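Local coordinates for enoyl-[acyl-carrier-protein] reductase [FMN] (Thermotoga maritima, PDB 5GVJ), which probably reduces enoyl-acyl-carrier-protein intermediates of fatty acid synthesis, using NADH and an FMN cofactor, at residues D51-A56 with K84-E89; K114-V119 with A133-A138; P166-G171 with A187-M192. The protein carries 1 engineered substitution. All blocks are in the same frame, centred on the assembly; numbering follows the deposited sequence.

How the contacts relate
Read from the N terminus, the three contacts follow one another in series, each closing its loop before the next opens. Contact 1 brings helix 79-88 against helix 50-63 after the chain has passed through strand 68-73, and so ties two helices of the outer layer. Contact 2 closes the unit strand 114-119, helix 122-130, strand 136-139; contact 3 does the same for strand 167-170, helix 176-185, strand 189-191. None nests in or crosses another. Contacts 2 and 3 touch, since strands 136-139 and 167-170 are neighbours in the parallel sheet, whereas contact 1 stands apart from contact 2, its centre about 20 Å from that of the other.

Contact 1 of 3, residues D51-A56 with K84-E89; sequences DDLRKA and KVCIEE
Leu53 and Arg54 lean on Val85 where two successive outer helices of a TIM barrel, 50-63 and 79-88, lie side by side. Their short segments run in roughly the same direction, with axes 31° apart and 10.1 Å from each other at closest approach. This is how such barrels build their outer layer: each helix packs beside the next and over the strand between them, here 68-73, whose Val70 is touched by both Leu53 and Cys86.

Arg54 illustrates how a long polar side chain can lie along the neighbouring helix. From CB the chain turns to put CG anti to the carbonyl carbon (chi1 -79°), and CG lands on Val85 CG1 at 3.8 Å. It then runs extended to NE, with CD passing Glu89 on the way. The charge of that carboxylate is felt only at a distance, Arg54 NE being 4.5 Å from Glu89 OE2, too far for a salt bridge. At the guanidinium, Val85 CG2 lies over one face, off centre, near its edge. The edge itself is polar: Arg54 NH1 makes a salt bridge with OD1 of Asp51, one turn earlier in the same helix, at 3.3 Å. Arg54 NH2 instead faces a like charge, 3.9 Å from Lys84 NZ, a repulsion that the carboxylates of Asp51 and Glu89 may partly offset.

Below these charges the packing is apolar. Val85 is a branched knob that shares its methyls, CG2 going to the guanidinium while Val85 CG1 meets both Arg54 CG and Leu53 CD2, the latter at 3.8 Å. Leu53 CD2 also reaches Cys86 SG. No direct hydrogen bond joins the segments, but a water does: it donates to Arg54 O at 3.0 Å and, weakly, to Glu89 OE1 at 3.1 Å.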
loop_
_atom_site.group_PDB
_atom_site.type_symbol
_atom_site.label_atom_id
_atom_site.label_comp_id
_atom_site.label_asym_id
_atom_site.label_seq_id
_atom_site.Cartn_x
_atom_site.Cartn_y
_atom_site.Cartn_z
ATOM N N ASP A 51 29.333 -10.601 -20.927
ATOM C CA ASP A 51 29.136 -10.684 -22.371
ATOM C C ASP A 51 27.664 -10.559 -22.735
ATOM O O ASP A 51 27.314 -9.856 -23.686
ATOM C CB ASP A 51 29.702 -11.997 -22.912
ATOM C CG ASP A 51 31.166 -11.890 -23.284
ATOM O OD1 ASP A 51 31.536 -10.886 -23.933
ATOM O OD2 ASP A 51 31.943 -12.807 -22.932
ATOM N N ASP A 52 26.793 -11.243 -21.990
ATOM C CA ASP A 52 25.355 -11.159 -22.225
ATOM C C ASP A 52 24.859 -9.721 -22.122
ATOM O O ASP A 52 24.079 -9.259 -22.968
ATOM C CB ASP A 52 24.616 -12.041 -21.218
ATOM C CG ASP A 52 25.069 -13.482 -21.262
ATOM O OD1 ASP A 52 25.301 -13.990 -22.379
ATOM O OD2 ASP A 52 25.183 -14.107 -20.183
ATOM N N LEU A 53 25.290 -8.999 -21.078
ATOM C CA LEU A 53 24.858 -7.615 -20.915
ATOM C C LEU A 53 25.351 -6.737 -22.056
ATOM O O LEU A 53 24.602 -5.888 -22.549
ATOM C CB LEU A 53 25.334 -7.053 -19.574
ATOM C CG LEU A 53 24.950 -5.587 -19.343
ATOM C CD1 LEU A 53 23.446 -5.379 -19.507
ATOM C CD2 LEU A 53 25.386 -5.134 -17.963
ATOM N N ARG A 54 26.612 -6.910 -22.479
ATOM C CA ARG A 54 27.123 -6.137 -23.609
ATOM C C ARG A 54 26.238 -6.306 -24.835
ATOM O O ARG A 54 25.845 -5.321 -25.473
ATOM C CB ARG A 54 28.557 -6.550 -23.946
ATOM C CG ARG A 54 29.614 -5.972 -23.046
ATOM C CD ARG A 54 31.027 -6.236 -23.583
ATOM N NE ARG A 54 31.989 -6.077 -22.499
ATOM C CZ ARG A 54 32.432 -7.074 -21.741
ATOM N NH1 ARG A 54 32.021 -8.313 -21.969
ATOM N NH2 ARG A 54 33.291 -6.830 -20.756
ATOM N N LYS A 55 25.937 -7.561 -25.196
ATOM C CA LYS A 55 25.068 -7.817 -26.345
ATOM C C LYS A 55 23.700 -7.191 -26.138
ATOM O O LYS A 55 23.155 -6.548 -27.047
ATOM C CB LYS A 55 24.897 -9.321 -26.587
ATOM C CG LYS A 55 26.123 -10.180 -26.359
ATOM C CD LYS A 55 26.973 -10.372 -27.585
ATOM C CE LYS A 55 27.544 -11.785 -27.594
ATOM N NZ LYS A 55 28.943 -11.813 -27.063
ATOM N N ALA A 56 23.133 -7.370 -24.935
ATOM C CA ALA A 56 21.818 -6.826 -24.644
ATOM C C ALA A 56 21.794 -5.324 -24.868
ATOM O O ALA A 56 20.871 -4.794 -25.501
ATOM C CB ALA A 56 21.425 -7.168 -23.206
ATOM N N LYS A 84 31.109 -2.509 -14.282
ATOM C CA LYS A 84 32.150 -2.070 -15.213
ATOM C C LYS A 84 31.629 -2.049 -16.649
ATOM O O LYS A 84 31.924 -1.115 -17.402
ATOM C CB LYS A 84 33.381 -2.972 -15.027
ATOM C CG LYS A 84 34.163 -3.471 -16.248
ATOM C CD LYS A 84 35.024 -2.411 -16.925
ATOM C CE LYS A 84 35.574 -2.948 -18.243
ATOM N NZ LYS A 84 34.418 -3.472 -19.063
ATOM N N VAL A 85 30.813 -3.041 -17.035
ATOM C CA VAL A 85 30.183 -2.998 -18.355
ATOM C C VAL A 85 29.350 -1.731 -18.508
ATOM O O VAL A 85 29.381 -1.071 -19.553
ATOM C CB VAL A 85 29.321 -4.255 -18.600
ATOM C CG1 VAL A 85 28.530 -4.103 -19.910
ATOM C CG2 VAL A 85 30.179 -5.512 -18.639
ATOM N N CYS A 86 28.573 -1.382 -17.480
ATOM C CA CYS A 86 27.698 -0.220 -17.588
ATOM C C CYS A 86 28.500 1.058 -17.757
ATOM O O CYS A 86 28.070 1.983 -18.454
ATOM C CB CYS A 86 26.794 -0.124 -16.354
ATOM S SG CYS A 86 25.495 -1.380 -16.387
ATOM N N ILE A 87 29.660 1.136 -17.110
ATOM C CA ILE A 87 30.524 2.301 -17.265
ATOM C C ILE A 87 31.085 2.368 -18.688
ATOM O O ILE A 87 31.024 3.412 -19.353
ATOM C CB ILE A 87 31.639 2.255 -16.206
ATOM C CG1 ILE A 87 31.040 2.542 -14.818
ATOM C CG2 ILE A 87 32.772 3.202 -16.573
ATOM C CD1 ILE A 87 31.963 2.248 -13.643
ATOM N N GLU A 88 31.596 1.237 -19.192
ATOM C CA GLU A 88 32.278 1.240 -20.487
ATOM C C GLU A 88 31.306 1.492 -21.636
ATOM O O GLU A 88 31.657 2.159 -22.617
ATOM C CB GLU A 88 33.038 -0.075 -20.692
ATOM C CG GLU A 88 34.135 -0.307 -19.660
ATOM C CD GLU A 88 35.162 0.827 -19.551
ATOM O OE1 GLU A 88 35.628 1.141 -18.423
ATOM O OE2 GLU A 88 35.498 1.412 -20.595
ATOM N N GLU A 89 30.091 0.961 -21.549
ATOM C CA GLU A 89 29.099 1.180 -22.594
ATOM C C GLU A 89 28.249 2.434 -22.365
ATOM O O GLU A 89 27.230 2.610 -23.045
ATOM C CB GLU A 89 28.211 -0.061 -22.733
ATOM C CG GLU A 89 29.006 -1.362 -22.871
ATOM C CD GLU A 89 29.995 -1.352 -24.050
ATOM O OE1 GLU A 89 29.665 -0.798 -25.116
ATOM O OE2 GLU A 89 31.108 -1.895 -23.902
HETATM O O HOH W 1 27.291 -2.674 -25.906
#

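Contact 2 of 3, residues K114-V119 with A133-A138; sequences KVIPVV and ADAVIA
Ile137 fits its side chain against Ile116 and Val118, two residues apart on the adjacent strand. Ile116 and Ile137 cross at about a right angle: with Ile116 CG1 anti to the carbonyl carbon (chi1 -54°), Ile116 CG2 is left anti to the backbone N and presses on Ile137 CG1 at 3.6 Å. The tip of Ile137 then wedges beside Val118, with Ile137 CD1 3.7 Å from Val118 CG2. Both branches of Ile116 rest on the methyl of Ala135.

Pro117 supplies a complementary bump. Its ring edge meets the methyl of Ala133, Pro117 CD to Ala133 CB at 3.6 Å, and since proline has no N-H to give, Pro117 CD itself comes to 3.3 Å from Ala135 O. That same oxygen accepts a CA-H...O contact from Ile116. Regular parallel pairing begins at the proline carbonyl. Ile137 N donates to Pro117 O, and Val119 N donates to Ile137 O at 2.7 Å.

At the other end Asp134 grips the first strand with two bonds. Asp134 N donates to Val115 O at 3.0 Å, and Asp134 OD2, met on the anti side, takes the N-H of Val115 N at 2.9 Å, while Lys114 lays its CD beside the carboxylate.

The two strands belong to a beta-alpha-beta unit of the TIM barrel, joined through helix 122-130. That helix covers Pro117, Val119 and Val136, helix 6-11 meets Ile116 and Ala135, strand 93-97 bonds to strand 114-119 on one side, and strand 167-170 takes up the other, beside strand 136-139.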
loop_
_atom_site.group_PDB
_atom_site.type_symbol
_atom_site.label_atom_id
_atom_site.label_comp_id
_atom_site.label_asym_id
_atom_site.label_seq_id
_atom_site.Cartn_x
_atom_site.Cartn_y
_atom_site.Cartn_z
ATOM N N LYS A 114 23.410 7.955 -14.016
ATOM C CA LYS A 114 22.467 8.222 -12.928
ATOM C C LYS A 114 22.223 6.926 -12.168
ATOM O O LYS A 114 21.931 5.890 -12.777
ATOM C CB LYS A 114 21.146 8.788 -13.448
ATOM C CG LYS A 114 21.287 10.035 -14.325
ATOM C CD LYS A 114 21.904 11.186 -13.543
ATOM C CE LYS A 114 21.755 12.501 -14.301
ATOM N NZ LYS A 114 22.219 12.384 -15.707
ATOM N N VAL A 115 22.347 6.980 -10.842
ATOM C CA VAL A 115 22.317 5.786 -10.002
ATOM C C VAL A 115 21.056 5.825 -9.151
ATOM O O VAL A 115 20.823 6.798 -8.422
ATOM C CB VAL A 115 23.578 5.688 -9.133
ATOM C CG1 VAL A 115 23.536 4.438 -8.283
ATOM C CG2 VAL A 115 24.831 5.698 -10.034
ATOM N N ILE A 116 20.239 4.775 -9.249
ATOM C CA ILE A 116 18.951 4.733 -8.555
ATOM C C ILE A 116 18.812 3.403 -7.822
ATOM O O ILE A 116 18.277 2.445 -8.394
ATOM C CB ILE A 116 17.780 4.937 -9.534
ATOM C CG1 ILE A 116 17.980 6.218 -10.347
ATOM C CG2 ILE A 116 16.448 5.047 -8.761
ATOM C CD1 ILE A 116 16.877 6.485 -11.368
ATOM N N PRO A 117 19.259 3.301 -6.566
ATOM C CA PRO A 117 19.079 2.056 -5.809
ATOM C C PRO A 117 17.609 1.808 -5.502
ATOM O O PRO A 117 16.832 2.743 -5.317
ATOM C CB PRO A 117 19.867 2.306 -4.509
ATOM C CG PRO A 117 20.742 3.494 -4.780
ATOM C CD PRO A 117 19.975 4.320 -5.787
ATOM N N VAL A 118 17.236 0.534 -5.447
ATOM C CA VAL A 118 15.916 0.128 -4.960
ATOM C C VAL A 118 16.034 -0.127 -3.463
ATOM O O VAL A 118 16.964 -0.806 -3.015
ATOM C CB VAL A 118 15.406 -1.121 -5.707
ATOM C CG1 VAL A 118 14.015 -1.519 -5.230
ATOM C CG2 VAL A 118 15.389 -0.887 -7.225
ATOM N N VAL A 119 15.127 0.451 -2.677
ATOM C CA VAL A 119 15.188 0.337 -1.225
ATOM C C VAL A 119 13.831 -0.120 -0.708
ATOM O O VAL A 119 12.791 0.145 -1.314
ATOM C CB VAL A 119 15.603 1.660 -0.544
ATOM C CG1 VAL A 119 16.947 2.152 -1.090
ATOM C CG2 VAL A 119 14.533 2.718 -0.733
ATOM N N ALA A 133 23.386 8.790 -4.304
ATOM C CA ALA A 133 22.351 8.348 -5.229
ATOM C C ALA A 133 21.624 9.544 -5.839
ATOM O O ALA A 133 21.390 10.560 -5.174
ATOM C CB ALA A 133 21.365 7.417 -4.524
ATOM N N ASP A 134 21.275 9.421 -7.121
ATOM C CA ASP A 134 20.542 10.479 -7.811
ATOM C C ASP A 134 19.056 10.424 -7.519
ATOM O O ASP A 134 18.384 11.456 -7.570
ATOM C CB ASP A 134 20.767 10.389 -9.322
ATOM C CG ASP A 134 22.218 10.628 -9.697
ATOM O OD1 ASP A 134 22.623 11.811 -9.731
ATOM O OD2 ASP A 134 22.953 9.649 -9.921
ATOM N N ALA A 135 18.532 9.237 -7.237
ATOM C CA ALA A 135 17.131 9.048 -6.891
ATOM C C ALA A 135 17.047 7.683 -6.234
ATOM O O ALA A 135 18.025 6.940 -6.211
ATOM C CB ALA A 135 16.221 9.134 -8.127
ATOM N N VAL A 136 15.877 7.354 -5.690
ATOM C CA VAL A 136 15.680 6.040 -5.090
ATOM C C VAL A 136 14.333 5.501 -5.512
ATOM O O VAL A 136 13.367 6.254 -5.683
ATOM C CB VAL A 136 15.784 6.052 -3.548
ATOM C CG1 VAL A 136 17.159 6.495 -3.125
ATOM C CG2 VAL A 136 14.709 6.938 -2.949
ATOM N N ILE A 137 14.284 4.193 -5.701
ATOM C CA ILE A 137 13.046 3.473 -5.923
ATOM C C ILE A 137 12.629 2.911 -4.574
ATOM O O ILE A 137 13.387 2.162 -3.941
ATOM C CB ILE A 137 13.219 2.361 -6.971
ATOM C CG1 ILE A 137 13.530 2.958 -8.356
ATOM C CG2 ILE A 137 11.949 1.509 -7.055
ATOM C CD1 ILE A 137 14.282 2.009 -9.290
ATOM N N ALA A 138 11.454 3.312 -4.104
ATOM C CA ALA A 138 10.903 2.798 -2.861
ATOM C C ALA A 138 9.944 1.692 -3.262
ATOM O O ALA A 138 8.895 1.959 -3.848
ATOM C CB ALA A 138 10.206 3.903 -2.072
#

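Contact 3 of 3, residues P166-G171 with A187-M192; sequences PVIAAG and AEAVQM
Gln191 runs alongside Ala170 with its whole chain stretched out. CG lies anti to the backbone N (chi1 178°) and the next bond is anti too (chi2 177°); the amide turn at the end then sets Gln191 OE1 3.5 Å from Ala170 CB. The other amide atom, NE2, is committed elsewhere, donating to Met19 O, which should fix the flip of the amide. Gln191 is a residue seen to bind FMN, though no cofactor is bound to this chain.

Ile168 has CG1 anti to its carbonyl carbon (chi1 -56°), and both CG1 and CG2 rest on Ala189, Ile168 CG1 lying 4.0 Å from Ala189 CB. On the reverse face, Ala169 and Ala187 are small enough to meet methyl to methyl, Ala169 CB to Ala187 CB at 3.8 Å, close under Ala182 of helix 176-185. These are neighbouring strands of the parallel TIM barrel, joined by that helix in a beta-alpha-beta crossover. Their backbones are laced by three bonds: Glu188 N to Val167 O at 2.9 Å, Ala169 N to Ala189 O at 3.1 Å, and Gln191 N to Ala169 O at 2.8 Å.

Glu188 extends beyond CG alongside Pro166, where OE2 passes CA and CB of the proline. That oxygen forms a salt bridge with Arg6, and a water links it to Val167 N; Tyr311 of the second subunit packs on the same residue. At the far end lies Gly171, with a positive phi that a side chain would resist. Gly171 N donates to a water at 2.9 Å, and this water donates in turn to Gln191 O.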
loop_
_atom_site.group_PDB
_atom_site.type_symbol
_atom_site.label_atom_id
_atom_site.label_comp_id
_atom_site.label_asym_id
_atom_site.label_seq_id
_atom_site.Cartn_x
_atom_site.Cartn_y
_atom_site.Cartn_z
ATOM N N PRO A 166 14.779 12.703 -5.665
ATOM C CA PRO A 166 13.462 12.189 -6.058
ATOM C C PRO A 166 13.277 10.737 -5.658
ATOM O O PRO A 166 14.222 9.945 -5.648
ATOM C CB PRO A 166 13.459 12.334 -7.584
ATOM C CG PRO A 166 14.451 13.414 -7.858
ATOM C CD PRO A 166 15.535 13.214 -6.821
ATOM N N VAL A 167 12.024 10.395 -5.348
ATOM C CA VAL A 167 11.627 9.039 -4.995
ATOM C C VAL A 167 10.760 8.485 -6.118
ATOM O O VAL A 167 9.880 9.183 -6.642
ATOM C CB VAL A 167 10.871 9.014 -3.650
ATOM C CG1 VAL A 167 10.313 7.620 -3.369
ATOM C CG2 VAL A 167 11.814 9.446 -2.516
ATOM N N ILE A 168 11.014 7.236 -6.493
ATOM C CA ILE A 168 10.219 6.528 -7.485
ATOM C C ILE A 168 9.487 5.408 -6.759
ATOM O O ILE A 168 10.108 4.629 -6.025
ATOM C CB ILE A 168 11.103 5.991 -8.625
ATOM C CG1 ILE A 168 11.894 7.147 -9.250
ATOM C CG2 ILE A 168 10.264 5.282 -9.676
ATOM C CD1 ILE A 168 12.924 6.718 -10.291
ATOM N N ALA A 169 8.167 5.354 -6.926
ATOM C CA ALA A 169 7.347 4.365 -6.235
ATOM C C ALA A 169 7.247 3.102 -7.079
ATOM O O ALA A 169 7.018 3.185 -8.286
ATOM C CB ALA A 169 5.951 4.918 -5.967
ATOM N N ALA A 170 7.427 1.940 -6.441
ATOM C CA ALA A 170 7.286 0.648 -7.100
ATOM C C ALA A 170 6.494 -0.297 -6.206
ATOM O O ALA A 170 6.646 -0.275 -4.984
ATOM C CB ALA A 170 8.645 0.021 -7.424
ATOM N N GLY A 171 5.678 -1.145 -6.828
ATOM C CA GLY A 171 4.878 -2.112 -6.114
ATOM C C GLY A 171 3.432 -1.678 -6.029
ATOM O O GLY A 171 3.124 -0.672 -5.377
ATOM N N ALA A 187 6.015 10.550 -4.344
ATOM C CA ALA A 187 6.836 10.098 -5.459
ATOM C C ALA A 187 6.760 11.082 -6.620
ATOM O O ALA A 187 5.795 11.829 -6.768
ATOM C CB ALA A 187 6.395 8.712 -5.930
ATOM N N GLU A 188 7.799 11.063 -7.465
ATOM C CA GLU A 188 7.810 11.843 -8.697
ATOM C C GLU A 188 7.970 10.970 -9.938
ATOM O O GLU A 188 8.155 11.500 -11.037
ATOM C CB GLU A 188 8.899 12.916 -8.613
ATOM C CG GLU A 188 8.624 13.802 -7.402
ATOM C CD GLU A 188 9.688 14.840 -7.147
ATOM O OE1 GLU A 188 9.688 15.855 -7.861
ATOM O OE2 GLU A 188 10.502 14.646 -6.225
ATOM N N ALA A 189 7.905 9.650 -9.783
ATOM C CA ALA A 189 7.761 8.733 -10.909
ATOM C C ALA A 189 7.252 7.412 -10.352
ATOM O O ALA A 189 7.138 7.233 -9.135
ATOM C CB ALA A 189 9.080 8.557 -11.683
ATOM N N VAL A 190 6.910 6.488 -11.251
ATOM C CA VAL A 190 6.442 5.175 -10.828
ATOM C C VAL A 190 7.125 4.109 -11.666
ATOM O O VAL A 190 7.456 4.326 -12.833
ATOM C CB VAL A 190 4.903 5.034 -10.926
ATOM C CG1 VAL A 190 4.214 5.936 -9.888
ATOM C CG2 VAL A 190 4.410 5.359 -12.332
ATOM N N GLN A 191 7.328 2.949 -11.057
ATOM C CA GLN A 191 7.853 1.776 -11.737
ATOM C C GLN A 191 6.772 0.705 -11.690
ATOM O O GLN A 191 6.186 0.465 -10.631
ATOM C CB GLN A 191 9.152 1.302 -11.077
ATOM C CG GLN A 191 9.739 0.063 -11.709
ATOM C CD GLN A 191 11.045 -0.317 -11.057
ATOM O OE1 GLN A 191 11.140 -0.352 -9.828
ATOM N NE2 GLN A 191 12.072 -0.567 -11.875
ATOM N N MET A 192 6.468 0.090 -12.847
ATOM C CA MET A 192 5.309 -0.807 -12.966
ATOM C C MET A 192 5.753 -2.121 -13.593
ATOM O O MET A 192 5.467 -2.367 -14.770
ATOM C CB MET A 192 4.193 -0.164 -13.799
ATOM C CG MET A 192 3.723 1.204 -13.360
ATOM S SD MET A 192 2.238 1.586 -14.320
ATOM C CE MET A 192 1.964 3.297 -13.900
HETATM O O HOH W 2 10.083 12.616 -4.837
HETATM O O HOH W 3 4.311 -1.211 -9.383
#